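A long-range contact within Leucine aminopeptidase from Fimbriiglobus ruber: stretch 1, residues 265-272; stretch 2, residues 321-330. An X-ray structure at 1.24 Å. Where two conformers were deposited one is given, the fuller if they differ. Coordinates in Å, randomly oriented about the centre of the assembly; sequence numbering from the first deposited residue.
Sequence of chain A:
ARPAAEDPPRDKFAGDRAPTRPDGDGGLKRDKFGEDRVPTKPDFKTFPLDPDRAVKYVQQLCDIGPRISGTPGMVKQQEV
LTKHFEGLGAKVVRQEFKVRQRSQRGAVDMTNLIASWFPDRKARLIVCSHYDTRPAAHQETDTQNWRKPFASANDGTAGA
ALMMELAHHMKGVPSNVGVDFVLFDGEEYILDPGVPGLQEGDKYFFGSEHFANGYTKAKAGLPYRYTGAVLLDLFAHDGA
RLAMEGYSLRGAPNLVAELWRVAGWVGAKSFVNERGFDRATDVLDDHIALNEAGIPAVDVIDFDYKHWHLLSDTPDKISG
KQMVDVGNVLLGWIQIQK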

# COMPACT_ATOMS: atom_id res chain seq x y z
N TRP A 265 18.33 9.38 -7.46
CA TRP A 265 18.70 9.16 -8.85
C TRP A 265 17.56 9.41 -9.83
O TRP A 265 17.81 9.84 -10.95
CB TRP A 265 19.23 7.74 -8.98
CG TRP A 265 20.60 7.56 -8.38
CD1 TRP A 265 21.58 8.51 -8.27
CD2 TRP A 265 21.15 6.35 -7.86
NE1 TRP A 265 22.71 7.95 -7.71
CE2 TRP A 265 22.47 6.63 -7.46
CE3 TRP A 265 20.64 5.06 -7.69
CZ2 TRP A 265 23.31 5.64 -6.93
CZ3 TRP A 265 21.49 4.08 -7.16
CH2 TRP A 265 22.81 4.38 -6.79
N VAL A 266 16.32 9.11 -9.45
CA VAL A 266 15.25 9.35 -10.41
C VAL A 266 14.65 10.73 -10.29
O VAL A 266 13.88 11.12 -11.17
CB VAL A 266 14.19 8.23 -10.44
CG1 VAL A 266 14.86 6.89 -10.71
CG2 VAL A 266 13.43 8.24 -9.15
N GLY A 267 15.05 11.52 -9.30
CA GLY A 267 14.52 12.87 -9.17
C GLY A 267 13.16 12.92 -8.50
O GLY A 267 12.40 13.87 -8.74
N ALA A 268 12.83 11.95 -7.64
CA ALA A 268 11.56 11.95 -6.92
C ALA A 268 11.75 12.80 -5.68
O ALA A 268 12.22 12.34 -4.64
CB ALA A 268 11.18 10.51 -6.58
N LYS A 269 11.41 14.08 -5.80
CA LYS A 269 11.74 15.07 -4.77
C LYS A 269 10.92 14.90 -3.50
O LYS A 269 11.28 15.46 -2.47
CB LYS A 269 11.55 16.48 -5.33
CG LYS A 269 12.36 16.80 -6.56
CD LYS A 269 13.83 16.95 -6.17
CE LYS A 269 14.76 17.14 -7.35
NZ LYS A 269 14.46 18.37 -8.10
N SER A 270 9.83 14.13 -3.55
CA SER A 270 9.05 13.92 -2.34
C SER A 270 9.79 13.11 -1.28
O SER A 270 9.44 13.19 -0.10
CB SER A 270 7.72 13.24 -2.67
OG SER A 270 7.91 11.94 -3.23
N PHE A 271 10.78 12.30 -1.66
CA PHE A 271 11.50 11.47 -0.69
C PHE A 271 12.54 12.34 -0.01
O PHE A 271 13.53 12.74 -0.64
CB PHE A 271 12.16 10.27 -1.35
CG PHE A 271 11.18 9.22 -1.83
CD1 PHE A 271 10.47 9.37 -3.04
CD2 PHE A 271 10.95 8.06 -1.07
CE1 PHE A 271 9.59 8.40 -3.48
CE2 PHE A 271 10.06 7.09 -1.51
CZ PHE A 271 9.37 7.27 -2.71
N VAL A 272 12.33 12.67 1.26
CA VAL A 272 13.19 13.61 1.98
C VAL A 272 13.95 12.89 3.08
O VAL A 272 13.42 11.99 3.75
CB VAL A 272 12.39 14.81 2.55
CG1 VAL A 272 11.67 15.56 1.40
CG2 VAL A 272 11.41 14.41 3.64
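Stretch 2 321-330: KQMVDVGNVL

Stretch 2 is helical throughout, a segment of a longer helix, and it lies along the piece of stretch 1 where a helix ends, turns and passes into a strand. The two run in opposite senses: Val266 lies nearest Val329, Ala268 nearest Asp325 and Ser270 nearest Gln322. Stretch 1 changes from helix through a turn to strand, so no single crossing angle is given. At Gly267 the chain leaves helical geometry with positive phi, a conformation in which a CB would jam against the preceding carbonyl; a type I turn from Ala268 to Phe271 follows, its bond from Phe271 N to Ala268 O weak at 3.3 Å.

The main bump is Val329. Its CG2 enters a hollow lined by three side chains of stretch 1, lying 3.7 Å from Val266 CG2, 3.7 Å from Ala268 CB and 3.7 Å from Phe271 CE1. One methyl thus meets the end of the helix, at Val266, and both ends of the turn, Ala268 and Phe271. Phe271 starts sideways from CA, but its ring reaches back to the helix, meeting Val329 obliquely and also bringing CE1 to 4.0 Å from Val326 CG2.

Small size matters at Ala268, the closest backbone approach, where its CA is 5.2 Å from Asp325 CA. Both side chains point toward the opposite stretch, and the CB atoms of Ala268 and Asp325 are 3.8 Å apart.

Polar contacts flank the apolar patch. Gln322, one helical turn before Val326, extends its amide so that NE2 donates to Ser270 OG at 3.0 Å. Water fills the gaps that side chains leave: water 2 accepts from Lys269 N at 2.9 Å and lies 2.7 Å from Asp325 OD2. The rule is economical: one methyl in a three-sided pocket, an alanine at the tightest point, and an amide and water completing the polar side.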

# COMPACT_ATOMS: atom_id res chain seq x y z
N LYS A 321 1.89 13.06 -11.32
CA LYS A 321 3.35 13.12 -11.31
C LYS A 321 3.90 12.50 -10.03
O LYS A 321 4.90 11.78 -10.07
CB LYS A 321 3.82 14.56 -11.44
CG LYS A 321 5.29 14.78 -10.99
CD LYS A 321 6.40 14.41 -11.95
CE LYS A 321 7.74 14.76 -11.31
NZ LYS A 321 8.85 13.97 -11.86
N GLN A 322 3.25 12.75 -8.90
CA GLN A 322 3.69 12.13 -7.65
C GLN A 322 3.55 10.62 -7.72
O GLN A 322 4.45 9.88 -7.27
CB GLN A 322 2.87 12.72 -6.50
CG GLN A 322 3.17 12.13 -5.13
CD GLN A 322 4.61 12.32 -4.67
OE1 GLN A 322 5.33 13.20 -5.15
NE2 GLN A 322 5.03 11.49 -3.72
N MET A 323 2.45 10.12 -8.30
CA MET A 323 2.29 8.68 -8.46
C MET A 323 3.40 8.10 -9.32
O MET A 323 3.95 7.05 -9.00
CB MET A 323 0.92 8.38 -9.08
CG MET A 323 -0.21 8.74 -8.18
SD MET A 323 -1.82 8.15 -8.65
CE MET A 323 -1.71 6.38 -8.43
N VAL A 324 3.72 8.76 -10.44
CA VAL A 324 4.76 8.27 -11.34
C VAL A 324 6.12 8.25 -10.63
O VAL A 324 6.89 7.30 -10.78
CB VAL A 324 4.80 9.12 -12.63
CG1 VAL A 324 6.11 8.91 -13.40
CG2 VAL A 324 3.58 8.82 -13.51
N ASP A 325 6.42 9.31 -9.87
CA ASP A 325 7.69 9.34 -9.15
C ASP A 325 7.81 8.16 -8.20
O ASP A 325 8.84 7.47 -8.16
CB ASP A 325 7.80 10.63 -8.33
CG ASP A 325 8.25 11.83 -9.12
OD1 ASP A 325 8.54 11.74 -10.32
OD2 ASP A 325 8.29 12.90 -8.49
N VAL A 326 6.76 7.91 -7.40
CA VAL A 326 6.81 6.79 -6.47
C VAL A 326 6.90 5.46 -7.23
O VAL A 326 7.67 4.57 -6.84
CB VAL A 326 5.64 6.85 -5.48
CG1 VAL A 326 5.57 5.60 -4.61
CG2 VAL A 326 5.78 8.11 -4.60
N GLY A 327 6.16 5.33 -8.33
CA GLY A 327 6.26 4.12 -9.13
C GLY A 327 7.65 3.87 -9.66
O GLY A 327 8.15 2.74 -9.63
N ASN A 328 8.32 4.92 -10.13
CA ASN A 328 9.67 4.75 -10.64
C ASN A 328 10.64 4.41 -9.53
O ASN A 328 11.57 3.64 -9.75
CB ASN A 328 10.09 5.98 -11.41
CG ASN A 328 9.61 5.92 -12.85
OD1 ASN A 328 9.69 4.86 -13.51
ND2 ASN A 328 9.19 7.04 -13.38
N VAL A 329 10.44 4.95 -8.32
CA VAL A 329 11.30 4.55 -7.20
C VAL A 329 11.12 3.08 -6.89
O VAL A 329 12.09 2.35 -6.70
CB VAL A 329 11.04 5.46 -5.98
CG1 VAL A 329 11.76 4.92 -4.75
CG2 VAL A 329 11.48 6.87 -6.31
N LEU A 330 9.87 2.61 -6.85
CA LEU A 330 9.63 1.18 -6.60
C LEU A 330 10.27 0.32 -7.68
O LEU A 330 10.91 -0.70 -7.37
CB LEU A 330 8.13 0.90 -6.57
CG LEU A 330 7.36 1.51 -5.40
CD1 LEU A 330 5.87 1.37 -5.64
CD2 LEU A 330 7.77 0.82 -4.10
O HOH W 1 11.65 15.32 -11.05
O HOH W 2 9.54 15.17 -7.74
O HOH W 3 8.09 12.95 -5.77